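Local coordinates for inositol-1-monophosphatase SuhB (Mycobacterium tuberculosis, PDB 2Q74), which probably catalyses the magnesium-dependent dephosphorylation of inositol 1-phosphate, releasing free myo-inositol and phosphate in the second step of its synthesis from glucose 6-phosphate, at residues 23-26 against 27-31; 68-71 against 72-76; 226-229 against 230-233. All blocks are in the same frame, centred on the assembly; numbering follows the deposited sequence.

In the fold
Contacts 1 and 2 sit on the two successive helices 8-33 and 55-74, which pack against each other, whereas contact 3 lies deep in the molecule on strand 225-231, on the opposite side of the chain's centre from contact 1. The local principle is common to all three, residues a few positions apart meeting through side chains, but the chemistry follows the place. The surface helix turn of contact 2 pairs an arginine with an amide and a leucine. The partly buried contact 1 lays an arginine methylene over a phenyl ring. Buried contact 3 has no helical repeat, and a tyrosine-glutamate hydrogen bond is packed against valine where the strand bends.

Contact 1: residues 23-26 against 27-31; sequences AAFV and RGRRA
Phe25 and Arg29, one helical turn apart, run alongside each other in a common direction, and it is the aliphatic part of the arginine that meets the ring. Arg29 CG stands over one face of the phenyl group in a CH-pi contact, 3.7 Å from the centroid of the Phe25 ring and 19° off its normal. The contact leans to the far rim, since the closest pair is Arg29 CG and Phe25 CZ at 3.5 Å. Turning the phenyl group anti to its own backbone N (chi1 180°) carries it along the helix to where the later side chain rises. The guanidinium does not stack: its plane is inclined by 42° to the ring, and the bent chain delivers it to salt bridges with Asp62 and Glu32.

Arg27 works the other way, folding back over the preceding turn. Bends at chi2 and chi3 lay one face of its guanidinium over the backbone at Ala23 and Ala24, with Arg27 CZ 3.9 Å from Ala24 CA, and Arg27 NH2 comes within 4.1 Å of Ala23 CB. Its NE is hydrogen-bonded to Val139 O, which would limit the rotation of the group. Arg30, by contrast, touches the earlier turn with its CB, 3.3 Å from Val26 O, before its far end departs to cation-pi contacts with Phe34 and Phe112.

Beneath these side chains run successive i to i+4 bonds, among them Arg29 N to Phe25 O at 2.7 Å and Arg30 N to Val26 O at 2.8 Å. Phe25 and Val26 face helix 55-74, and Val26 also comes close to Ile106, a substrate-binding position by similarity. This is the regular alpha-helical spacing of an outer helix in the layered alpha-beta-alpha-beta-alpha sandwich of the inositol monophosphatases.

Contact 2: residues 68-71 against 72-76; sequences RDRL and AQLRP
Arg68 opens the sequence through its carbonyl, which accepts the amide of Ala72 with Arg68 O and Ala72 N 2.9 Å apart. At Asp69 the corresponding bond from Gln73 N is less certain, because the carbonyl oxygen is not securely placed.

Arg70 carries most of the contact. Its NH1 donates to the amide oxygen of Gln73, with NH1 and OE1 2.9 Å apart; the bond is bent, 144° at the hydrogen. OE1 lies in the guanidinium plane, while the amide itself is turned 82° to that plane. Bends at chi2 and chi3 curl the arginine forward over the next turn, bringing Leu74 CD1 over a face of the guanidinium, 3.4 Å from Arg70 NH2. Its NE is held separately by Glu21 in a salt bridge.

Leu71 O takes the amide of Arg75 at 2.7 Å from Arg75 N, just where the chain leaves helical conformation. Their side chains also touch, crossing at a slant with Leu71 CD2 4.2 Å from Arg75 CB, and the arginine's charged end leads away to a salt bridge with Asp78.

The end of helix 55-74 thus lies against helix 8-33 through Arg70, Leu71 and Leu74 on Leu18, while Leu71 also reaches strands 80-81 and 100-104 at Ile80, Trp101 and Leu103.

Contact 3: residues 226-229 against 230-233; sequences YYEH and GVQV
Tyr226 OH donates a hydrogen bond to Glu228 OE1, the two oxygens standing 2.5 Å apart, and both side chains meet Val231 beyond the bend. Tyrosine and glutamate are two positions apart, so they rise from the same face of the strand, and with CG anti to the backbone N in each they run out in company. The glutamate is extended (chi2 173°), which carries its carboxylate level with the phenol oxygen and gives one of its oxygens a buried partner.

Val231 approaches this pair with a single methyl. Its CG2 crosses the glutamate at about a right angle and touches it along the whole stem, from Glu228 CB and CG to Glu228 CD at 3.5 Å. Tyr226 OH lies 3.9 Å from the same methyl, Val231 CG2. The valine therefore covers the flank of the carboxylate without offering it a bond.

The corner between residues 228 and 231 is a G1 beta bulge: Gly230 and Val231 both face Leu262 on strand 262-267, and both are joined to it by backbone hydrogen bonds. Gly230 takes a positive phi (106°), where a beta carbon would collide with His229 O, so that glycine suits the position; the strand changes direction here.

On the other face of the strand, His229 makes a weak hydrogen bond through ND1 to Gly284 O, which also accepts the hydroxyl of Tyr227. From within the bulge, the side chain of Val231 comes within about 4 Å of that of Asp235, which by similarity binds the second magnesium and the substrate.

Contact 1: residues 23-26 against 27-31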
ATOM      1  N   ALA A  23       8.310  -3.228  17.648  1.00 56.33           N
ATOM      2  CA  ALA A  23       8.187  -2.261  16.565  1.00 55.98           C
ATOM      3  C   ALA A  23       9.235  -1.169  16.736  1.00 56.06           C
ATOM      4  O   ALA A  23       9.962  -0.834  15.797  1.00 56.28           O
ATOM      5  CB  ALA A  23       6.789  -1.662  16.535  1.00 55.74           C
ATOM      6  N   ALA A  24       9.325  -0.625  17.941  1.00 55.89           N
ATOM      7  CA  ALA A  24      10.308   0.416  18.246  1.00 56.20           C
ATOM      8  C   ALA A  24      11.741  -0.042  17.937  1.00 56.73           C
ATOM      9  O   ALA A  24      12.590   0.747  17.493  1.00 56.72           O
ATOM     10  CB  ALA A  24      10.196   0.825  19.714  1.00 55.28           C
ATOM     11  N   PHE A  25      12.009  -1.319  18.192  1.00 57.66           N
ATOM     12  CA  PHE A  25      13.342  -1.894  17.990  1.00 58.22           C
ATOM     13  C   PHE A  25      13.634  -2.079  16.511  1.00 58.85           C
ATOM     14  O   PHE A  25      14.723  -1.773  16.045  1.00 59.24           O
ATOM     15  CB  PHE A  25      13.403  -3.244  18.706  1.00 58.54           C
ATOM     16  CG  PHE A  25      14.717  -3.949  18.579  1.00 58.15           C
ATOM     17  CD1 PHE A  25      15.785  -3.587  19.361  1.00 58.86           C
ATOM     18  CD2 PHE A  25      14.867  -5.011  17.699  1.00 58.50           C
ATOM     19  CE1 PHE A  25      17.010  -4.265  19.262  1.00 59.33           C
ATOM     20  CE2 PHE A  25      16.075  -5.687  17.588  1.00 59.14           C
ATOM     21  CZ  PHE A  25      17.147  -5.312  18.368  1.00 59.23           C
ATOM     22  N   VAL A  26      12.653  -2.589  15.777  1.00 59.39           N
ATOM     23  CA  VAL A  26      12.779  -2.761  14.330  1.00 59.82           C
ATOM     24  C   VAL A  26      13.032  -1.419  13.654  1.00 60.59           C
ATOM     25  O   VAL A  26      13.886  -1.276  12.804  1.00 60.87           O
ATOM     26  CB  VAL A  26      11.471  -3.377  13.754  1.00 59.46           C
ATOM     27  CG1 VAL A  26      11.446  -3.298  12.240  1.00 57.66           C
ATOM     28  CG2 VAL A  26      11.319  -4.806  14.247  1.00 58.79           C
ATOM     29  N   ARG A  27      12.233  -0.451  14.047  1.00 61.75           N
ATOM     30  CA  ARG A  27      12.260   0.890  13.516  1.00 62.64           C
ATOM     31  C   ARG A  27      13.660   1.473  13.715  1.00 63.31           C
ATOM     32  O   ARG A  27      14.244   2.083  12.814  1.00 63.33           O
ATOM     33  CB  ARG A  27      11.172   1.661  14.254  1.00 62.99           C
ATOM     34  CG  ARG A  27      10.983   3.078  13.893  1.00 63.86           C
ATOM     35  CD  ARG A  27       9.504   3.444  13.773  1.00 64.87           C
ATOM     36  NE  ARG A  27       8.583   2.762  14.688  1.00 65.80           N
ATOM     37  CZ  ARG A  27       8.466   2.985  15.997  1.00 66.28           C
ATOM     38  NH1 ARG A  27       9.260   3.849  16.613  1.00 68.99           N
ATOM     39  NH2 ARG A  27       7.553   2.331  16.702  1.00 65.11           N
ATOM     40  N   GLY A  28      14.228   1.216  14.887  1.00 63.98           N
ATOM     41  CA  GLY A  28      15.574   1.666  15.192  1.00 64.09           C
ATOM     42  C   GLY A  28      16.680   0.873  14.526  1.00 64.57           C
ATOM     43  O   GLY A  28      17.665   1.440  14.048  1.00 64.11           O
ATOM     44  N   ARG A  29      16.536  -0.448  14.520  1.00 65.26           N
ATOM     45  CA  ARG A  29      17.535  -1.320  13.908  1.00 65.86           C
ATOM     46  C   ARG A  29      17.617  -1.139  12.394  1.00 66.55           C
ATOM     47  O   ARG A  29      18.708  -1.186  11.823  1.00 66.42           O
ATOM     48  CB  ARG A  29      17.240  -2.782  14.233  1.00 65.86           C
ATOM     49  CG  ARG A  29      17.734  -3.245  15.597  1.00 66.77           C
ATOM     50  CD  ARG A  29      19.284  -3.259  15.678  1.00 67.81           C
ATOM     51  NE  ARG A  29      19.868  -4.280  14.808  1.00 68.17           N
ATOM     52  CZ  ARG A  29      21.080  -4.223  14.243  1.00 69.07           C
ATOM     53  NH1 ARG A  29      21.887  -3.185  14.423  1.00 68.67           N
ATOM     54  NH2 ARG A  29      21.483  -5.220  13.463  1.00 69.48           N
ATOM     55  N   ARG A  30      16.469  -0.931  11.749  1.00 67.37           N
ATOM     56  CA  ARG A  30      16.436  -0.704  10.311  1.00 68.35           C
ATOM     57  C   ARG A  30      17.291   0.510   9.948  1.00 68.27           C
ATOM     58  O   ARG A  30      18.075   0.452   9.013  1.00 68.18           O
ATOM     59  CB  ARG A  30      14.987  -0.546   9.789  1.00 68.51           C
ATOM     60  CG  ARG A  30      14.926  -0.351   8.262  1.00 69.51           C
ATOM     61  CD  ARG A  30      13.519  -0.284   7.653  1.00 70.23           C
ATOM     62  NE  ARG A  30      13.527   0.638   6.516  1.00 72.97           N
ATOM     63  CZ  ARG A  30      14.129   0.423   5.341  1.00 73.84           C
ATOM     64  NH1 ARG A  30      14.746  -0.708   5.088  1.00 75.98           N
ATOM     65  NH2 ARG A  30      14.086   1.341   4.393  1.00 74.01           N
ATOM     66  N   ALA A  31      17.141   1.596  10.702  1.00 68.66           N
ATOM     67  CA  ALA A  31      17.887   2.829  10.457  1.00 69.04           C
ATOM     68  C   ALA A  31      19.395   2.621  10.579  1.00 69.64           C
ATOM     69  O   ALA A  31      20.173   3.169   9.794  1.00 69.76           O
ATOM     70  CB  ALA A  31      17.417   3.924  11.406  1.00 68.61           C
TER

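Contact 2: residues 68-71 against 72-76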
ATOM      1  N   ARG A  68      11.807 -13.300  22.312  1.00 69.02           N
ATOM      2  CA  ARG A  68      12.022 -14.525  23.072  1.00 70.16           C
ATOM      3  C   ARG A  68      12.488 -14.233  24.495  1.00 70.76           C
ATOM      4  O   ARG A  68      11.990 -14.838  25.442  1.00 70.71           O
ATOM      5  CB  ARG A  68      13.028 -15.427  22.356  1.00 70.18           C
ATOM      6  CG  ARG A  68      12.444 -16.135  21.128  1.00 70.89           C
ATOM      7  CD  ARG A  68      13.454 -17.067  20.454  1.00 71.53           C
ATOM      8  NE  ARG A  68      12.898 -17.698  19.253  1.00 72.75           N
ATOM      9  CZ  ARG A  68      12.122 -18.785  19.237  1.00 73.05           C
ATOM     10  NH1 ARG A  68      11.788 -19.411  20.362  1.00 72.88           N
ATOM     11  NH2 ARG A  68      11.675 -19.251  18.076  1.00 73.56           N
ATOM     12  N   ASP A  69      13.434 -13.304  24.634  1.00 71.46           N
ATOM     13  CA  ASP A  69      13.951 -12.905  25.938  1.00 71.90           C
ATOM     14  C   ASP A  69      12.847 -12.287  26.770  1.00 71.56           C
ATOM     15  O   ASP A  69      12.634 -12.679  27.903  1.00 71.96           O
ATOM     16  CB  ASP A  69      15.116 -11.917  25.790  1.00 72.22           C
ATOM     17  CG  ASP A  69      16.342 -12.542  25.118  1.00 73.76           C
ATOM     18  OD1 ASP A  69      16.479 -13.782  25.151  1.00 76.66           O
ATOM     19  OD2 ASP A  69      17.177 -11.796  24.554  1.00 75.10           O
ATOM     20  N   ARG A  70      12.125 -11.338  26.198  1.00 71.14           N
ATOM     21  CA  ARG A  70      11.071 -10.653  26.934  1.00 70.85           C
ATOM     22  C   ARG A  70       9.970 -11.615  27.370  1.00 71.74           C
ATOM     23  O   ARG A  70       9.361 -11.455  28.423  1.00 71.65           O
ATOM     24  CB  ARG A  70      10.495  -9.511  26.095  1.00 70.23           C
ATOM     25  CG  ARG A  70      11.459  -8.340  25.893  1.00 67.52           C
ATOM     26  CD  ARG A  70      11.611  -7.521  27.150  1.00 62.95           C
ATOM     27  NE  ARG A  70      10.360  -6.850  27.491  1.00 61.76           N
ATOM     28  CZ  ARG A  70       9.863  -6.733  28.716  1.00 59.70           C
ATOM     29  NH1 ARG A  70      10.477  -7.271  29.754  1.00 60.27           N
ATOM     30  NH2 ARG A  70       8.732  -6.083  28.905  1.00 58.56           N
ATOM     31  N   LEU A  71       9.721 -12.623  26.549  1.00 72.86           N
ATOM     32  CA  LEU A  71       8.739 -13.638  26.875  1.00 73.69           C
ATOM     33  C   LEU A  71       9.244 -14.572  27.963  1.00 73.80           C
ATOM     34  O   LEU A  71       8.460 -15.050  28.775  1.00 73.83           O
ATOM     35  CB  LEU A  71       8.338 -14.420  25.627  1.00 74.19           C
ATOM     36  CG  LEU A  71       7.236 -13.772  24.776  1.00 74.85           C
ATOM     37  CD1 LEU A  71       7.146 -14.419  23.410  1.00 74.92           C
ATOM     38  CD2 LEU A  71       5.885 -13.827  25.480  1.00 75.09           C
ATOM     39  N   ALA A  72      10.555 -14.798  28.002  1.00 74.03           N
ATOM     40  CA  ALA A  72      11.182 -15.567  29.079  1.00 74.04           C
ATOM     41  C   ALA A  72      10.960 -14.915  30.445  1.00 74.09           C
ATOM     42  O   ALA A  72      10.753 -15.611  31.438  1.00 74.22           O
ATOM     43  CB  ALA A  72      12.665 -15.731  28.813  1.00 73.82           C
ATOM     44  N   GLN A  73      10.975 -13.581  30.480  1.00 73.82           N
ATOM     45  CA  GLN A  73      10.839 -12.830  31.730  1.00 73.71           C
ATOM     46  C   GLN A  73       9.374 -12.553  32.073  1.00 73.43           C
ATOM     47  O   GLN A  73       8.999 -12.579  33.239  1.00 73.77           O
ATOM     48  CB  GLN A  73      11.670 -11.535  31.714  1.00 73.56           C
ATOM     49  CG  GLN A  73      12.273 -11.220  30.376  1.00 74.30           C
ATOM     50  CD  GLN A  73      13.175 -10.023  30.341  1.00 73.96           C
ATOM     51  OE1 GLN A  73      12.750  -8.912  30.582  1.00 74.88           O
ATOM     52  NE2 GLN A  73      14.422 -10.240  29.976  1.00 73.72           N
ATOM     53  N   LEU A  74       8.542 -12.295  31.073  1.00 73.10           N
ATOM     54  CA  LEU A  74       7.133 -11.979  31.332  1.00 72.76           C
ATOM     55  C   LEU A  74       6.243 -13.227  31.388  1.00 73.57           C
ATOM     56  O   LEU A  74       5.290 -13.279  32.161  1.00 73.08           O
ATOM     57  CB  LEU A  74       6.602 -11.005  30.283  1.00 72.14           C
ATOM     58  CG  LEU A  74       7.221  -9.605  30.321  1.00 70.77           C
ATOM     59  CD1 LEU A  74       6.605  -8.721  29.256  1.00 68.76           C
ATOM     60  CD2 LEU A  74       7.081  -8.971  31.698  1.00 68.67           C
ATOM     61  N   ARG A  75       6.558 -14.216  30.554  1.00 74.66           N
ATOM     62  CA  ARG A  75       5.794 -15.449  30.479  1.00 75.56           C
ATOM     63  C   ARG A  75       6.729 -16.666  30.515  1.00 76.38           C
ATOM     64  O   ARG A  75       6.866 -17.383  29.510  1.00 76.23           O
ATOM     65  CB  ARG A  75       4.933 -15.467  29.202  1.00 75.81           C
ATOM     66  CG  ARG A  75       3.799 -14.409  29.105  1.00 76.17           C
ATOM     67  CD  ARG A  75       3.032 -14.183  30.406  1.00 78.26           C
ATOM     68  NE  ARG A  75       1.620 -14.586  30.414  1.00 78.40           N
ATOM     69  CZ  ARG A  75       1.171 -15.825  30.288  1.00 78.83           C
ATOM     70  NH1 ARG A  75       1.999 -16.822  30.065  1.00 79.48           N
ATOM     71  NH2 ARG A  75      -0.128 -16.063  30.357  1.00 79.94           N
ATOM     72  N   PRO A  76       7.359 -16.910  31.690  1.00 77.42           N
ATOM     73  CA  PRO A  76       8.402 -17.922  31.934  1.00 77.85           C
ATOM     74  C   PRO A  76       8.279 -19.292  31.238  1.00 78.14           C
ATOM     75  O   PRO A  76       9.172 -19.658  30.471  1.00 78.65           O
ATOM     76  CB  PRO A  76       8.353 -18.084  33.453  1.00 77.91           C
ATOM     77  CG  PRO A  76       8.047 -16.726  33.928  1.00 77.69           C
ATOM     78  CD  PRO A  76       7.069 -16.159  32.933  1.00 77.40           C
TER

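Contact 3: residues 226-229 against 230-233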
ATOM      1  N   TYR A 226     -10.356  -9.734   2.441  1.00 61.07           N
ATOM      2  CA  TYR A 226      -8.987 -10.136   2.160  1.00 60.95           C
ATOM      3  C   TYR A 226      -8.943 -11.608   1.844  1.00 62.12           C
ATOM      4  O   TYR A 226      -9.580 -12.391   2.512  1.00 61.22           O
ATOM      5  CB  TYR A 226      -8.105  -9.830   3.369  1.00 59.45           C
ATOM      6  CG  TYR A 226      -6.768 -10.514   3.367  1.00 56.81           C
ATOM      7  CD1 TYR A 226      -5.807 -10.207   2.392  1.00 56.48           C
ATOM      8  CD2 TYR A 226      -6.445 -11.456   4.346  1.00 54.15           C
ATOM      9  CE1 TYR A 226      -4.529 -10.829   2.389  1.00 55.34           C
ATOM     10  CE2 TYR A 226      -5.197 -12.095   4.358  1.00 55.19           C
ATOM     11  CZ  TYR A 226      -4.229 -11.759   3.371  1.00 55.66           C
ATOM     12  OH  TYR A 226      -3.017 -12.378   3.388  1.00 54.18           O
ATOM     13  N   TYR A 227      -8.167 -11.961   0.824  1.00 64.28           N
ATOM     14  CA  TYR A 227      -7.998 -13.359   0.409  1.00 65.94           C
ATOM     15  C   TYR A 227      -6.537 -13.640   0.026  1.00 66.95           C
ATOM     16  O   TYR A 227      -5.962 -12.978  -0.850  1.00 66.53           O
ATOM     17  CB  TYR A 227      -8.909 -13.691  -0.784  1.00 66.99           C
ATOM     18  CG  TYR A 227      -8.467 -14.918  -1.543  1.00 67.64           C
ATOM     19  CD1 TYR A 227      -8.577 -16.170  -0.968  1.00 70.11           C
ATOM     20  CD2 TYR A 227      -7.896 -14.828  -2.801  1.00 68.78           C
ATOM     21  CE1 TYR A 227      -8.155 -17.329  -1.629  1.00 70.98           C
ATOM     22  CE2 TYR A 227      -7.457 -15.973  -3.482  1.00 70.42           C
ATOM     23  CZ  TYR A 227      -7.601 -17.242  -2.881  1.00 71.00           C
ATOM     24  OH  TYR A 227      -7.205 -18.439  -3.482  1.00 70.00           O
ATOM     25  N   GLU A 228      -5.961 -14.646   0.679  1.00 68.45           N
ATOM     26  CA  GLU A 228      -4.652 -15.143   0.305  1.00 69.74           C
ATOM     27  C   GLU A 228      -4.522 -16.657   0.458  1.00 70.79           C
ATOM     28  O   GLU A 228      -4.961 -17.242   1.445  1.00 70.74           O
ATOM     29  CB  GLU A 228      -3.551 -14.448   1.103  1.00 69.99           C
ATOM     30  CG  GLU A 228      -2.177 -14.630   0.469  1.00 70.11           C
ATOM     31  CD  GLU A 228      -1.110 -13.826   1.122  1.00 70.60           C
ATOM     32  OE1 GLU A 228      -1.387 -12.693   1.567  1.00 71.20           O
ATOM     33  OE2 GLU A 228       0.029 -14.340   1.192  1.00 72.72           O
ATOM     34  N   HIS A 229      -3.878 -17.262  -0.533  1.00 72.34           N
ATOM     35  CA  HIS A 229      -3.616 -18.688  -0.574  1.00 73.69           C
ATOM     36  C   HIS A 229      -2.156 -18.982  -0.227  1.00 73.69           C
ATOM     37  O   HIS A 229      -1.266 -18.745  -1.041  1.00 73.85           O
ATOM     38  CB  HIS A 229      -3.923 -19.210  -1.975  1.00 74.56           C
ATOM     39  CG  HIS A 229      -3.921 -20.697  -2.074  1.00 76.95           C
ATOM     40  ND1 HIS A 229      -4.991 -21.466  -1.669  1.00 79.07           N
ATOM     41  CD2 HIS A 229      -2.985 -21.560  -2.536  1.00 79.20           C
ATOM     42  CE1 HIS A 229      -4.710 -22.743  -1.873  1.00 79.58           C
ATOM     43  NE2 HIS A 229      -3.501 -22.825  -2.401  1.00 79.77           N
ATOM     44  N   GLY A 230      -1.916 -19.488   0.981  1.00 73.58           N
ATOM     45  CA  GLY A 230      -0.576 -19.903   1.402  1.00 73.69           C
ATOM     46  C   GLY A 230       0.088 -18.965   2.394  1.00 73.79           C
ATOM     47  O   GLY A 230       1.183 -18.466   2.151  1.00 73.96           O
ATOM     48  N   VAL A 231      -0.562 -18.755   3.530  1.00 73.79           N
ATOM     49  CA  VAL A 231      -0.075 -17.831   4.536  1.00 73.88           C
ATOM     50  C   VAL A 231       0.389 -18.619   5.751  1.00 73.77           C
ATOM     51  O   VAL A 231      -0.361 -19.417   6.301  1.00 74.20           O
ATOM     52  CB  VAL A 231      -1.191 -16.843   4.957  1.00 74.02           C
ATOM     53  CG1 VAL A 231      -0.682 -15.867   6.021  1.00 73.85           C
ATOM     54  CG2 VAL A 231      -1.724 -16.093   3.746  1.00 74.19           C
ATOM     55  N   GLN A 232       1.620 -18.388   6.181  1.00 73.48           N
ATOM     56  CA  GLN A 232       2.127 -19.046   7.377  1.00 73.29           C
ATOM     57  C   GLN A 232       1.256 -18.689   8.580  1.00 72.03           C
ATOM     58  O   GLN A 232       0.648 -17.636   8.591  1.00 71.50           O
ATOM     59  CB  GLN A 232       3.581 -18.620   7.622  1.00 73.75           C
ATOM     60  CG  GLN A 232       4.547 -19.015   6.524  1.00 75.57           C
ATOM     61  CD  GLN A 232       4.543 -20.505   6.250  1.00 78.49           C
ATOM     62  OE1 GLN A 232       4.825 -20.941   5.129  1.00 80.47           O
ATOM     63  NE2 GLN A 232       4.198 -21.300   7.268  1.00 79.50           N
ATOM     64  N   VAL A 233       1.218 -19.566   9.579  1.00 71.02           N
ATOM     65  CA  VAL A 233       0.416 -19.355  10.788  1.00 70.29           C
ATOM     66  C   VAL A 233       0.822 -18.111  11.578  1.00 69.63           C
ATOM     67  O   VAL A 233      -0.022 -17.384  12.098  1.00 69.54           O
ATOM     68  CB  VAL A 233       0.490 -20.580  11.729  1.00 70.34           C
ATOM     69  CG1 VAL A 233      -0.433 -20.386  12.932  1.00 70.13           C
ATOM     70  CG2 VAL A 233       0.111 -21.851  10.972  1.00 70.36           C
TER